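Local coordinates for phenylalanyl-tRNA synthetase beta chain (Pyrococcus horikoshii, PDB 2CXI), which forms, with the alpha subunit, the tetrameric ligase that charges tRNA(Phe) with phenylalanine, its N-terminal part given here carrying the amino acid-editing domain, at the interface of chains A and B. Sequence-based numbering; all coordinates share one arbitrary frame. Chains: chain A/B, Phenylalanyl-tRNA synthetase beta chain.

Contact 1 and contact 2 are neighbouring patches of one interface, their C-alpha centres about 11 Å apart, and both use B:Glu25. On chain B, contact 1 draws on strand 33-41 and contact 2 on helix 21-30; B:Glu25, on that helix, joins the two. Chain A answers with the loop holding A:Arg135 to A:Glu139 in contact 1, and with A:Lys98, A:Tyr103, A:Trp238 and A:Lys239 in contact 2. Contact 1 is mainly arginines against acids, whereas contact 2 adds a tryptophan packed on the helix. The enzyme is an alpha2-beta2 tetramer; whether this contact forms in it the structure alone does not show.

Contact 1: the interface of chains A and B. Residues chain A 135-136, 138-139; chain B 25, 34-38.
Three arginines of chain A grip the acidic edge of chain B in a charged, partly hydrated interface. B:Asp36 takes two of them, one on each carboxylate oxygen. A:Arg135 comes across it at about a right angle and forms a salt bridge from NH2 to OD1 of B:Asp36 at 2.5 Å, but the two planes stand 68° apart and no N-H points at the oxygen, so the attraction is probably mostly electrostatic. A:Arg136 crosses obliquely; its NH2 gives a charged hydrogen bond (a salt bridge) of 3.1 Å to OD2 of B:Asp36, leaving close to the guanidinium plane but arriving from above the carboxylate.

A:Arg138 meets B:Glu25 tip to tip, guanidinium and carboxylate nearly coplanar at 5°. The NH1 to OE2 ion pair is modelled too close for its length to mean anything. The other carboxylate oxygen, OE1 of B:Glu25, lies 2.6 Å from OE1 of A:Glu139, again tip to tip; two like charges would repel here unless a proton is shared, and the neighbouring arginine probably eases the strain.

Apolar contacts flank the ion pairs: CB of B:Glu34 lies 3.9 Å above the centre of the A:Arg135 guanidinium. The aliphatic part of A:Arg138 crosses B:Val38, CD to CG2 at 3.9 Å, while B:Leu35 CD1 lies 3.9 Å from CZ of A:Arg138.

Further out, water 1 sits at the guanidinium edge, 2.5 Å from NE of A:Arg138, and also links to NH1 and to B:Glu25 OE2. Water 2 bridges the main chains, 2.5 Å from the carbonyl O of B:Asp36 and also bound to the carbonyl O of A:Arg135. B:Asp36 holds CG anti to its backbone N (chi1 -171°), which presents the carboxylate to both arginines.

The arginines occupy the loop joining helix 116-133 to strand 140-146 in the B3/4 region, with A:Arg135 and A:Arg136 both in left-handed backbone conformation, and they lie against strand 33-41 and helix 21-30 of chain B.

Contact 2: the interface of chains A and B. Residues chain A 98, 102-103, 238-239; chain B 21-22, 25-26.
A:Trp238 forms the apolar centre, its indole lying against the start of a chain B helix. B:Ile21 places CG2 over one face in a CH-pi contact, 3.9 Å from the centroid of the six-membered ring, while A:Pro102 CD packs on the opposite face toward the rim, so the ring is clamped between the two chains. Beside it the bent chain of A:Lys239 runs antiparallel to B:Glu25, with CD 3.6 Å from CB of the glutamate.

Outward, B:Glu22 stretches fully extended, CG anti to the backbone N (chi1 -175°). A:Lys98 NZ bonds OE1 of B:Glu22 at 2.5 Å on its syn lone pair, a salt bridge. The phenol OH of A:Tyr103 donates to OE2 of B:Glu22 over a very short 2.4 Å, with ring and carboxylate planes almost perpendicular at 82°. Water 4 joins OE1 to the carbonyl O of A:Lys98. An alanine in place of B:Glu22 removes the carboxylate that A:Lys98 and A:Tyr103 share, and would probably loosen this rim.

A:Lys239 NZ ends the rim: it forms a salt-bridging hydrogen bond to OD2 of B:Asp26 at 2.7 Å, donates another to the main-chain O of B:Glu22 at 3.1 Å from above the carbonyl plane, and contacts OE2 of B:Glu22 through water 3.

A:Trp238 and A:Lys239 sit between strand 231-237 and helix 240-255, A:Tyr103 opens strand 103-110, and every chain B partner belongs to helix 21-30.

Contact 1: the interface of chains A and B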
loop_
_atom_site.group_PDB
_atom_site.type_symbol
_atom_site.label_atom_id
_atom_site.label_comp_id
_atom_site.label_asym_id
_atom_site.label_seq_id
_atom_site.Cartn_x
_atom_site.Cartn_y
_atom_site.Cartn_z
ATOM N N ARG A 135 16.568 4.719 12.718
ATOM C CA ARG A 135 16.086 5.567 11.606
ATOM C C ARG A 135 15.820 6.992 12.135
ATOM O O ARG A 135 14.697 7.450 12.120
ATOM C CB ARG A 135 14.779 4.968 11.055
ATOM C CG ARG A 135 14.535 5.159 9.553
ATOM C CD ARG A 135 14.832 3.899 8.704
ATOM N NE ARG A 135 16.078 3.925 7.919
ATOM C CZ ARG A 135 16.225 4.468 6.696
ATOM N NH1 ARG A 135 17.379 4.403 6.062
ATOM N NH2 ARG A 135 15.234 5.096 6.108
ATOM N N ARG A 136 16.846 7.640 12.666
ATOM C CA ARG A 136 16.731 8.983 13.238
ATOM C C ARG A 136 15.573 9.075 14.237
ATOM O O ARG A 136 14.668 9.925 14.106
ATOM C CB ARG A 136 16.630 10.044 12.121
ATOM C CG ARG A 136 17.759 9.936 11.090
ATOM C CD ARG A 136 17.708 10.957 9.947
ATOM N NE ARG A 136 16.722 10.553 8.927
ATOM C CZ ARG A 136 15.526 11.100 8.774
ATOM N NH1 ARG A 136 15.141 12.092 9.570
ATOM N NH2 ARG A 136 14.714 10.669 7.814
ATOM N N ARG A 138 12.775 7.618 14.716
ATOM C CA ARG A 138 11.379 7.259 14.466
ATOM C C ARG A 138 11.074 5.839 14.956
ATOM O O ARG A 138 10.086 5.607 15.650
ATOM C CB ARG A 138 10.981 7.398 12.989
ATOM C CG ARG A 138 9.469 7.583 12.875
ATOM C CD ARG A 138 8.875 7.580 11.434
ATOM N NE ARG A 138 8.353 6.253 11.237
ATOM C CZ ARG A 138 9.080 5.259 10.757
ATOM N NH1 ARG A 138 8.520 4.091 10.714
ATOM N NH2 ARG A 138 10.353 5.447 10.307
ATOM N N GLU A 139 11.956 4.913 14.595
ATOM C CA GLU A 139 11.778 3.501 14.936
ATOM C C GLU A 139 12.257 3.107 16.331
ATOM O O GLU A 139 11.662 2.245 16.945
ATOM C CB GLU A 139 12.501 2.644 13.925
ATOM C CG GLU A 139 11.884 2.773 12.550
ATOM C CD GLU A 139 11.641 1.414 12.048
ATOM O OE1 GLU A 139 10.641 0.780 12.516
ATOM O OE2 GLU A 139 12.517 0.966 11.280
ATOM N N GLU B 25 5.160 -0.435 8.533
ATOM C CA GLU B 25 6.535 -0.876 8.934
ATOM C C GLU B 25 6.988 -2.173 8.302
ATOM O O GLU B 25 8.114 -2.284 7.843
ATOM C CB GLU B 25 6.580 -1.082 10.457
ATOM C CG GLU B 25 6.421 0.194 11.242
ATOM C CD GLU B 25 7.615 1.097 11.119
ATOM O OE1 GLU B 25 8.710 0.638 10.714
ATOM O OE2 GLU B 25 7.445 2.280 11.439
ATOM N N GLU B 34 13.087 0.766 2.949
ATOM C CA GLU B 34 12.936 1.146 4.349
ATOM C C GLU B 34 12.073 2.404 4.446
ATOM O O GLU B 34 12.076 3.249 3.534
ATOM C CB GLU B 34 14.301 1.445 5.006
ATOM C CG GLU B 34 15.329 0.327 4.986
ATOM C CD GLU B 34 14.902 -0.911 5.748
ATOM O OE1 GLU B 34 15.783 -1.566 6.342
ATOM O OE2 GLU B 34 13.694 -1.266 5.733
ATOM N N LEU B 35 11.379 2.552 5.572
ATOM C CA LEU B 35 10.556 3.727 5.793
ATOM C C LEU B 35 11.427 4.800 6.377
ATOM O O LEU B 35 11.748 4.757 7.581
ATOM C CB LEU B 35 9.457 3.420 6.792
ATOM C CG LEU B 35 8.051 3.866 6.479
ATOM C CD1 LEU B 35 7.171 3.679 7.713
ATOM C CD2 LEU B 35 7.958 5.258 5.874
ATOM N N ASP B 36 11.815 5.759 5.550
ATOM C CA ASP B 36 12.850 6.689 5.959
ATOM C C ASP B 36 12.240 7.770 6.811
ATOM O O ASP B 36 12.869 8.244 7.774
ATOM C CB ASP B 36 13.573 7.310 4.751
ATOM C CG ASP B 36 14.790 8.119 5.171
ATOM O OD1 ASP B 36 15.747 7.536 5.714
ATOM O OD2 ASP B 36 14.872 9.346 5.030
ATOM N N ASP B 37 11.015 8.164 6.451
ATOM C CA ASP B 37 10.291 9.188 7.186
ATOM C C ASP B 37 8.782 9.068 6.980
ATOM O O ASP B 37 8.317 8.467 5.995
ATOM C CB ASP B 37 10.787 10.582 6.765
ATOM C CG ASP B 37 10.564 11.626 7.825
ATOM O OD1 ASP B 37 10.132 11.284 8.962
ATOM O OD2 ASP B 37 10.764 12.845 7.588
ATOM N N VAL B 38 8.033 9.604 7.940
ATOM C CA VAL B 38 6.583 9.707 7.868
ATOM C C VAL B 38 6.207 11.074 8.353
ATOM O O VAL B 38 6.649 11.523 9.442
ATOM C CB VAL B 38 5.838 8.668 8.768
ATOM C CG1 VAL B 38 4.313 8.763 8.554
ATOM C CG2 VAL B 38 6.329 7.245 8.513
HETATM O O HOH W 1 6.122 5.189 11.824
HETATM O O HOH W 2 12.298 8.156 10.169
#

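Contact 2: the interface of chains A and B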
loop_
_atom_site.group_PDB
_atom_site.type_symbol
_atom_site.label_atom_id
_atom_site.label_comp_id
_atom_site.label_asym_id
_atom_site.label_seq_id
_atom_site.Cartn_x
_atom_site.Cartn_y
_atom_site.Cartn_z
ATOM N N LYS A 98 -1.379 3.878 20.810
ATOM C CA LYS A 98 -1.332 2.786 19.791
ATOM C C LYS A 98 -0.970 3.314 18.416
ATOM O O LYS A 98 -0.109 2.755 17.730
ATOM C CB LYS A 98 -2.664 2.015 19.732
ATOM C CG LYS A 98 -2.654 0.775 18.829
ATOM C CD LYS A 98 -1.409 -0.157 19.123
ATOM C CE LYS A 98 -1.602 -1.521 18.460
ATOM N NZ LYS A 98 -0.293 -2.200 18.248
ATOM N N PRO A 102 3.539 3.316 19.624
ATOM C CA PRO A 102 2.823 2.321 20.400
ATOM C C PRO A 102 3.615 1.574 21.483
ATOM O O PRO A 102 3.032 1.232 22.509
ATOM C CB PRO A 102 2.318 1.329 19.332
ATOM C CG PRO A 102 3.248 1.493 18.210
ATOM C CD PRO A 102 3.621 2.927 18.194
ATOM N N TYR A 103 4.899 1.306 21.260
ATOM C CA TYR A 103 5.610 0.403 22.161
ATOM C C TYR A 103 6.605 1.090 23.071
ATOM O O TYR A 103 7.351 1.935 22.628
ATOM C CB TYR A 103 6.325 -0.721 21.375
ATOM C CG TYR A 103 5.334 -1.536 20.623
ATOM C CD1 TYR A 103 4.499 -2.448 21.291
ATOM C CD2 TYR A 103 5.175 -1.372 19.247
ATOM C CE1 TYR A 103 3.531 -3.201 20.581
ATOM C CE2 TYR A 103 4.204 -2.130 18.530
ATOM C CZ TYR A 103 3.380 -3.022 19.215
ATOM O OH TYR A 103 2.401 -3.776 18.531
ATOM N N TRP A 238 7.939 1.585 17.073
ATOM C CA TRP A 238 6.764 1.090 16.319
ATOM C C TRP A 238 6.721 -0.417 16.199
ATOM O O TRP A 238 5.694 -0.990 15.761
ATOM C CB TRP A 238 6.788 1.750 14.927
ATOM C CG TRP A 238 6.281 3.149 15.001
ATOM C CD1 TRP A 238 7.011 4.303 15.190
ATOM C CD2 TRP A 238 4.907 3.557 14.913
ATOM N NE1 TRP A 238 6.169 5.395 15.201
ATOM C CE2 TRP A 238 4.873 4.968 15.041
ATOM C CE3 TRP A 238 3.699 2.866 14.741
ATOM C CZ2 TRP A 238 3.669 5.706 15.012
ATOM C CZ3 TRP A 238 2.502 3.589 14.720
ATOM C CH2 TRP A 238 2.501 5.002 14.845
ATOM N N LYS A 239 7.812 -1.078 16.576
ATOM C CA LYS A 239 7.884 -2.553 16.472
ATOM C C LYS A 239 8.500 -3.128 17.750
ATOM O O LYS A 239 9.639 -2.770 18.111
ATOM C CB LYS A 239 8.710 -3.027 15.254
ATOM C CG LYS A 239 8.221 -2.621 13.845
ATOM C CD LYS A 239 6.678 -2.848 13.605
ATOM C CE LYS A 239 6.300 -4.252 13.131
ATOM N NZ LYS A 239 4.874 -4.315 12.593
ATOM N N ILE B 21 -0.089 2.460 10.198
ATOM C CA ILE B 21 1.327 2.819 10.147
ATOM C C ILE B 21 2.184 1.700 10.727
ATOM O O ILE B 21 3.239 1.385 10.180
ATOM C CB ILE B 21 1.553 4.163 10.874
ATOM C CG1 ILE B 21 0.806 5.296 10.144
ATOM C CG2 ILE B 21 3.048 4.502 11.039
ATOM C CD1 ILE B 21 1.279 5.533 8.718
ATOM N N GLU B 22 1.723 1.097 11.822
ATOM C CA GLU B 22 2.423 -0.041 12.430
ATOM C C GLU B 22 2.558 -1.184 11.416
ATOM O O GLU B 22 3.627 -1.758 11.266
ATOM C CB GLU B 22 1.753 -0.489 13.739
ATOM C CG GLU B 22 2.538 -1.598 14.451
ATOM C CD GLU B 22 1.920 -2.104 15.751
ATOM O OE1 GLU B 22 1.119 -1.375 16.364
ATOM O OE2 GLU B 22 2.258 -3.240 16.154
ATOM N N GLU B 25 5.160 -0.435 8.533
ATOM C CA GLU B 25 6.535 -0.876 8.934
ATOM C C GLU B 25 6.988 -2.173 8.302
ATOM O O GLU B 25 8.114 -2.284 7.843
ATOM C CB GLU B 25 6.580 -1.082 10.457
ATOM C CG GLU B 25 6.421 0.194 11.242
ATOM C CD GLU B 25 7.615 1.097 11.119
ATOM O OE1 GLU B 25 8.710 0.638 10.714
ATOM O OE2 GLU B 25 7.445 2.280 11.439
ATOM N N ASP B 26 6.118 -3.168 8.298
ATOM C CA ASP B 26 6.451 -4.464 7.726
ATOM C C ASP B 26 6.330 -4.463 6.196
ATOM O O ASP B 26 7.149 -5.073 5.497
ATOM C CB ASP B 26 5.522 -5.527 8.304
ATOM C CG ASP B 26 5.741 -5.755 9.795
ATOM O OD1 ASP B 26 6.871 -5.536 10.270
ATOM O OD2 ASP B 26 4.805 -6.130 10.545
HETATM O O HOH W 3 3.845 -5.052 15.000
HETATM O O HOH W 4 -0.543 0.605 15.767
#